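Gamma-glutamyltranspeptidase (Ggt) (Helicobacter pylori 26695, PDB 5BPK) probably cleaves the gamma-glutamyl bond of glutathione and related compounds and passes the glutamyl group to water or an acceptor, as an Ntn-hydrolase. Local coordinates at residues T287-A299 against V340-F353. Residues are numbered along the deposited sequence; the frame is centred on the assembly and turned at random.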
loop_
_atom_site.group_PDB
_atom_site.type_symbol
_atom_site.label_atom_id
_atom_site.label_comp_id
_atom_site.label_asym_id
_atom_site.label_seq_id
_atom_site.Cartn_x
_atom_site.Cartn_y
_atom_site.Cartn_z
ATOM N N THR A 287 -0.229 9.817 -8.629
ATOM C CA THR A 287 -0.830 10.839 -9.473
ATOM C C THR A 287 -1.744 11.732 -8.655
ATOM O O THR A 287 -1.633 12.958 -8.709
ATOM C CB THR A 287 -1.599 10.199 -10.643
ATOM O OG1 THR A 287 -0.671 9.521 -11.501
ATOM C CG2 THR A 287 -2.397 11.237 -11.446
ATOM N N HIS A 288 -2.665 11.130 -7.908
ATOM C CA HIS A 288 -3.599 11.928 -7.123
ATOM C C HIS A 288 -2.947 12.627 -5.918
ATOM O O HIS A 288 -3.376 13.714 -5.533
ATOM C CB HIS A 288 -4.829 11.127 -6.717
ATOM C CG HIS A 288 -5.589 10.594 -7.887
ATOM N ND1 HIS A 288 -6.002 11.395 -8.927
ATOM C CD2 HIS A 288 -5.989 9.339 -8.196
ATOM C CE1 HIS A 288 -6.621 10.654 -9.831
ATOM N NE2 HIS A 288 -6.625 9.401 -9.410
ATOM N N LEU A 289 -1.915 12.015 -5.345
ATOM C CA LEU A 289 -1.132 12.641 -4.281
ATOM C C LEU A 289 -0.573 13.960 -4.789
ATOM O O LEU A 289 -0.738 14.998 -4.164
ATOM C CB LEU A 289 0.020 11.721 -3.864
ATOM C CG LEU A 289 1.110 12.329 -2.990
ATOM C CD1 LEU A 289 0.506 12.875 -1.712
ATOM C CD2 LEU A 289 2.202 11.281 -2.734
ATOM N N ILE A 290 0.035 13.918 -5.971
ATOM C CA ILE A 290 0.675 15.103 -6.548
ATOM C C ILE A 290 -0.378 16.131 -6.985
ATOM O O ILE A 290 -0.200 17.332 -6.786
ATOM C CB ILE A 290 1.608 14.693 -7.720
ATOM C CG1 ILE A 290 2.855 14.010 -7.147
ATOM C CG2 ILE A 290 1.989 15.891 -8.607
ATOM C CD1 ILE A 290 3.644 13.219 -8.147
ATOM N N GLN A 291 -1.467 15.642 -7.579
ATOM C CA GLN A 291 -2.611 16.479 -7.947
ATOM C C GLN A 291 -3.149 17.279 -6.750
ATOM O O GLN A 291 -3.353 18.492 -6.847
ATOM C CB GLN A 291 -3.728 15.597 -8.541
ATOM C CG GLN A 291 -5.003 16.337 -8.955
ATOM C CD GLN A 291 -6.068 15.401 -9.515
ATOM O OE1 GLN A 291 -5.919 14.174 -9.497
ATOM N NE2 GLN A 291 -7.161 15.979 -9.990
ATOM N N ILE A 292 -3.377 16.601 -5.628
ATOM C CA ILE A 292 -4.001 17.230 -4.453
ATOM C C ILE A 292 -3.030 18.249 -3.824
ATOM O O ILE A 292 -3.410 19.377 -3.496
ATOM C CB ILE A 292 -4.474 16.172 -3.430
ATOM C CG1 ILE A 292 -5.615 15.333 -4.014
ATOM C CG2 ILE A 292 -4.957 16.831 -2.157
ATOM C CD1 ILE A 292 -5.810 13.991 -3.320
ATOM N N LEU A 293 -1.775 17.859 -3.678
ATOM C CA LEU A 293 -0.724 18.797 -3.274
ATOM C C LEU A 293 -0.647 20.022 -4.195
ATOM O O LEU A 293 -0.488 21.150 -3.716
ATOM C CB LEU A 293 0.640 18.096 -3.204
ATOM C CG LEU A 293 0.842 17.169 -1.991
ATOM C CD1 LEU A 293 2.142 16.382 -2.079
ATOM C CD2 LEU A 293 0.786 17.933 -0.654
ATOM N N ASN A 294 -0.736 19.806 -5.506
ATOM C CA ASN A 294 -0.723 20.915 -6.456
ATOM C C ASN A 294 -1.836 21.900 -6.167
ATOM O O ASN A 294 -1.614 23.102 -6.255
ATOM C CB ASN A 294 -0.862 20.478 -7.922
ATOM C CG ASN A 294 0.381 19.813 -8.489
ATOM O OD1 ASN A 294 1.491 19.974 -7.985
ATOM N ND2 ASN A 294 0.192 19.093 -9.599
ATOM N N VAL A 295 -3.043 21.396 -5.886
ATOM C CA VAL A 295 -4.172 22.283 -5.580
ATOM C C VAL A 295 -3.849 23.081 -4.309
ATOM O O VAL A 295 -3.975 24.310 -4.281
ATOM C CB VAL A 295 -5.518 21.515 -5.403
ATOM C CG1 VAL A 295 -6.653 22.473 -5.017
ATOM C CG2 VAL A 295 -5.890 20.766 -6.670
ATOM N N MET A 296 -3.418 22.366 -3.274
ATOM C CA MET A 296 -3.105 22.946 -1.966
ATOM C C MET A 296 -1.994 24.007 -2.039
ATOM O O MET A 296 -1.990 24.975 -1.260
ATOM C CB MET A 296 -2.675 21.834 -1.009
ATOM C CG MET A 296 -3.821 20.903 -0.615
ATOM S SD MET A 296 -3.304 19.374 0.195
ATOM C CE MET A 296 -2.255 19.998 1.523
ATOM N N GLU A 297 -1.059 23.820 -2.969
ATOM C CA GLU A 297 0.095 24.722 -3.123
ATOM C C GLU A 297 -0.331 26.169 -3.400
ATOM O O GLU A 297 0.434 27.115 -3.126
ATOM C CB GLU A 297 1.023 24.229 -4.241
ATOM C CG GLU A 297 2.429 24.788 -4.165
ATOM C CD GLU A 297 3.346 24.280 -5.287
ATOM O OE1 GLU A 297 2.887 24.082 -6.440
ATOM O OE2 GLU A 297 4.547 24.111 -5.019
ATOM N N ASN A 298 -1.530 26.341 -3.949
ATOM C CA ASN A 298 -2.059 27.675 -4.230
ATOM C C ASN A 298 -2.444 28.489 -2.998
ATOM O O ASN A 298 -2.704 29.696 -3.109
ATOM C CB ASN A 298 -3.244 27.579 -5.186
ATOM C CG ASN A 298 -2.822 27.175 -6.583
ATOM O OD1 ASN A 298 -2.325 28.004 -7.357
ATOM N ND2 ASN A 298 -2.996 25.888 -6.911
ATOM N N ALA A 299 -2.478 27.843 -1.840
ATOM C CA ALA A 299 -2.783 28.515 -0.590
ATOM C C ALA A 299 -1.556 28.506 0.326
ATOM O O ALA A 299 -0.765 27.565 0.301
ATOM C CB ALA A 299 -3.964 27.822 0.091
ATOM N N VAL A 340 -1.835 10.965 -17.039
ATOM C CA VAL A 340 -1.097 11.311 -15.825
ATOM C C VAL A 340 -0.595 12.746 -15.912
ATOM O O VAL A 340 -0.783 13.520 -14.981
ATOM C CB VAL A 340 0.098 10.357 -15.570
ATOM C CG1 VAL A 340 0.956 10.855 -14.386
ATOM C CG2 VAL A 340 -0.396 8.924 -15.328
ATOM N N ASP A 341 0.010 13.093 -17.045
ATOM C CA ASP A 341 0.597 14.421 -17.232
ATOM C C ASP A 341 -0.443 15.531 -17.100
ATOM O O ASP A 341 -0.134 16.591 -16.564
ATOM C CB ASP A 341 1.309 14.527 -18.590
ATOM C CG ASP A 341 2.661 13.813 -18.609
ATOM O OD1 ASP A 341 3.167 13.405 -17.541
ATOM O OD2 ASP A 341 3.232 13.669 -19.708
ATOM N N LYS A 342 -1.661 15.296 -17.586
ATOM C CA LYS A 342 -2.734 16.290 -17.446
ATOM C C LYS A 342 -3.206 16.402 -15.997
ATOM O O LYS A 342 -3.471 17.496 -15.511
ATOM C CB LYS A 342 -3.922 15.971 -18.367
ATOM C CG LYS A 342 -3.616 16.149 -19.856
ATOM C CD LYS A 342 -4.789 15.712 -20.713
ATOM C CE LYS A 342 -4.476 15.822 -22.198
ATOM N NZ LYS A 342 -5.663 15.449 -23.018
ATOM N N LEU A 343 -3.322 15.270 -15.312
ATOM C CA LEU A 343 -3.793 15.261 -13.930
ATOM C C LEU A 343 -2.813 15.933 -12.955
ATOM O O LEU A 343 -3.249 16.512 -11.963
ATOM C CB LEU A 343 -4.119 13.826 -13.474
ATOM C CG LEU A 343 -5.333 13.164 -14.145
ATOM C CD1 LEU A 343 -5.383 11.694 -13.785
ATOM C CD2 LEU A 343 -6.672 13.873 -13.786
ATOM N N ILE A 344 -1.512 15.857 -13.241
ATOM C CA ILE A 344 -0.497 16.470 -12.375
ATOM C C ILE A 344 -0.049 17.843 -12.867
ATOM O O ILE A 344 0.877 18.429 -12.308
ATOM C CB ILE A 344 0.739 15.542 -12.119
ATOM C CG1 ILE A 344 1.595 15.323 -13.385
ATOM C CG2 ILE A 344 0.277 14.212 -11.547
ATOM C CD1 ILE A 344 2.855 14.480 -13.153
ATOM N N ASN A 345 -0.697 18.347 -13.914
ATOM C CA ASN A 345 -0.387 19.682 -14.444
ATOM C C ASN A 345 -0.800 20.750 -13.438
ATOM O O ASN A 345 -1.935 20.772 -12.991
ATOM C CB ASN A 345 -1.127 19.888 -15.769
ATOM C CG ASN A 345 -0.827 21.216 -16.417
ATOM O OD1 ASN A 345 -1.477 22.215 -16.125
ATOM N ND2 ASN A 345 0.120 21.223 -17.342
ATOM N N LYS A 346 0.122 21.647 -13.095
ATOM C CA LYS A 346 -0.191 22.694 -12.130
ATOM C C LYS A 346 -1.267 23.678 -12.605
ATOM O O LYS A 346 -1.974 24.223 -11.775
ATOM C CB LYS A 346 1.069 23.422 -11.670
ATOM C CG LYS A 346 1.969 22.544 -10.778
ATOM C CD LYS A 346 3.127 23.316 -10.196
ATOM C CE LYS A 346 4.055 22.408 -9.418
ATOM N NZ LYS A 346 3.528 21.956 -8.098
ATOM N N ALA A 347 -1.417 23.871 -13.919
ATOM C CA ALA A 347 -2.494 24.720 -14.447
ATOM C C ALA A 347 -3.876 24.107 -14.188
ATOM O O ALA A 347 -4.839 24.821 -13.894
ATOM C CB ALA A 347 -2.292 25.005 -15.954
ATOM N N TYR A 348 -3.984 22.789 -14.314
ATOM C CA TYR A 348 -5.221 22.090 -13.971
ATOM C C TYR A 348 -5.536 22.244 -12.480
ATOM O O TYR A 348 -6.684 22.479 -12.090
ATOM C CB TYR A 348 -5.098 20.599 -14.356
ATOM C CG TYR A 348 -6.310 19.748 -14.002
ATOM C CD1 TYR A 348 -7.597 20.146 -14.357
ATOM C CD2 TYR A 348 -6.166 18.544 -13.325
ATOM C CE1 TYR A 348 -8.693 19.379 -14.036
ATOM C CE2 TYR A 348 -7.266 17.757 -13.003
ATOM C CZ TYR A 348 -8.522 18.175 -13.356
ATOM O OH TYR A 348 -9.620 17.424 -13.036
ATOM N N ALA A 349 -4.513 22.079 -11.651
ATOM C CA ALA A 349 -4.663 22.239 -10.206
ATOM C C ALA A 349 -5.122 23.653 -9.854
ATOM O O ALA A 349 -5.935 23.840 -8.948
ATOM C CB ALA A 349 -3.356 21.916 -9.492
ATOM N N LYS A 350 -4.581 24.643 -10.563
ATOM C CA LYS A 350 -4.971 26.040 -10.355
ATOM C C LYS A 350 -6.458 26.238 -10.694
ATOM O O LYS A 350 -7.182 26.917 -9.952
ATOM C CB LYS A 350 -4.053 26.987 -11.153
ATOM C CG LYS A 350 -4.455 28.479 -11.162
ATOM C CD LYS A 350 -4.636 29.084 -9.770
ATOM C CE LYS A 350 -4.794 30.612 -9.861
ATOM N NZ LYS A 350 -5.385 31.218 -8.641
ATOM N N LYS A 351 -6.912 25.645 -11.801
ATOM C CA LYS A 351 -8.330 25.682 -12.181
ATOM C C LYS A 351 -9.228 25.070 -11.103
ATOM O O LYS A 351 -10.285 25.607 -10.778
ATOM C CB LYS A 351 -8.557 24.969 -13.518
ATOM C CG LYS A 351 -8.099 25.788 -14.708
ATOM C CD LYS A 351 -8.314 25.087 -16.044
ATOM C CE LYS A 351 -7.570 25.827 -17.157
ATOM N NZ LYS A 351 -7.846 25.287 -18.517
ATOM N N ILE A 352 -8.795 23.953 -10.539
ATOM C CA ILE A 352 -9.507 23.345 -9.427
ATOM C C ILE A 352 -9.538 24.297 -8.225
ATOM O O ILE A 352 -10.608 24.598 -7.676
ATOM C CB ILE A 352 -8.869 21.997 -8.987
ATOM C CG1 ILE A 352 -8.941 20.958 -10.114
ATOM C CG2 ILE A 352 -9.583 21.471 -7.731
ATOM C CD1 ILE A 352 -8.149 19.660 -9.831
ATOM N N PHE A 353 -8.366 24.800 -7.848
ATOM C CA PHE A 353 -8.262 25.723 -6.718
ATOM C C PHE A 353 -9.226 26.916 -6.857
ATOM O O PHE A 353 -9.905 27.288 -5.902
ATOM C CB PHE A 353 -6.826 26.213 -6.547
ATOM C CG PHE A 353 -6.653 27.143 -5.393
ATOM C CD1 PHE A 353 -6.588 26.651 -4.097
ATOM C CD2 PHE A 353 -6.586 28.517 -5.596
ATOM C CE1 PHE A 353 -6.452 27.501 -3.028
ATOM C CE2 PHE A 353 -6.436 29.379 -4.529
ATOM C CZ PHE A 353 -6.368 28.875 -3.242
HETATM O O HOH W 1 -2.410 18.905 -10.907
HETATM O O HOH W 2 6.230 23.772 -7.051
HETATM O O HOH W 3 -1.377 25.322 -9.298
#
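Ala349 sets its methyl against Asn294 and Val295 where helix 287-296 meets helix 346-353, an oblique helix-helix packing (crossing angle -58°) within the Ntn-hydrolase fold of the gamma-glutamyltranspeptidase family. Axes only 8.2 Å apart suit so small a residue, whose CB lies 3.3 Å from Asn294 CB. Apolar contacts extend both ways: Val295 turns CG2 to Ile352 and CG1 to Phe353 CB, while Ile290 CG2 meets Ile344 CB and Thr287 CG2 rests on Leu343. On its other sides helix 287-296 packs against helix 309-329 and strands 262-271 and 274-278.

Lys346 and Asn294 carry the hydrogen bonds between the segments. The lysine chain bends at the last torsion (chi4 -74°), bringing NZ 2.8 Å from Asn294 OD1, above the carbonyl plane, and 2.8 Å from Glu297 OE1 in a salt bridge on the syn side; Ser270 O also accepts from this ammonium. Asn294 ND2 makes a weak bond to Ile344 O and donates to a water that bridges to the carbonyls of Leu343 and Asn345, so both ends of this buried amide are engaged at the break between helices 340-343 and 346-353. The amide of Gln291 is held from two directions: OE1 accepts from His288 ND1 in the plane of the imidazole, and NE2, close to Tyr348 CE2, shares Asp325 with the tyrosine hydroxyl.

In the type I turn from Met296 to Ala299, Asn298 ND2 bonds to Val295 O, and Asn298 CB sits over the face of Phe353 in a CH-pi contact, 3.4 Å from the ring centroid and 11° off its normal.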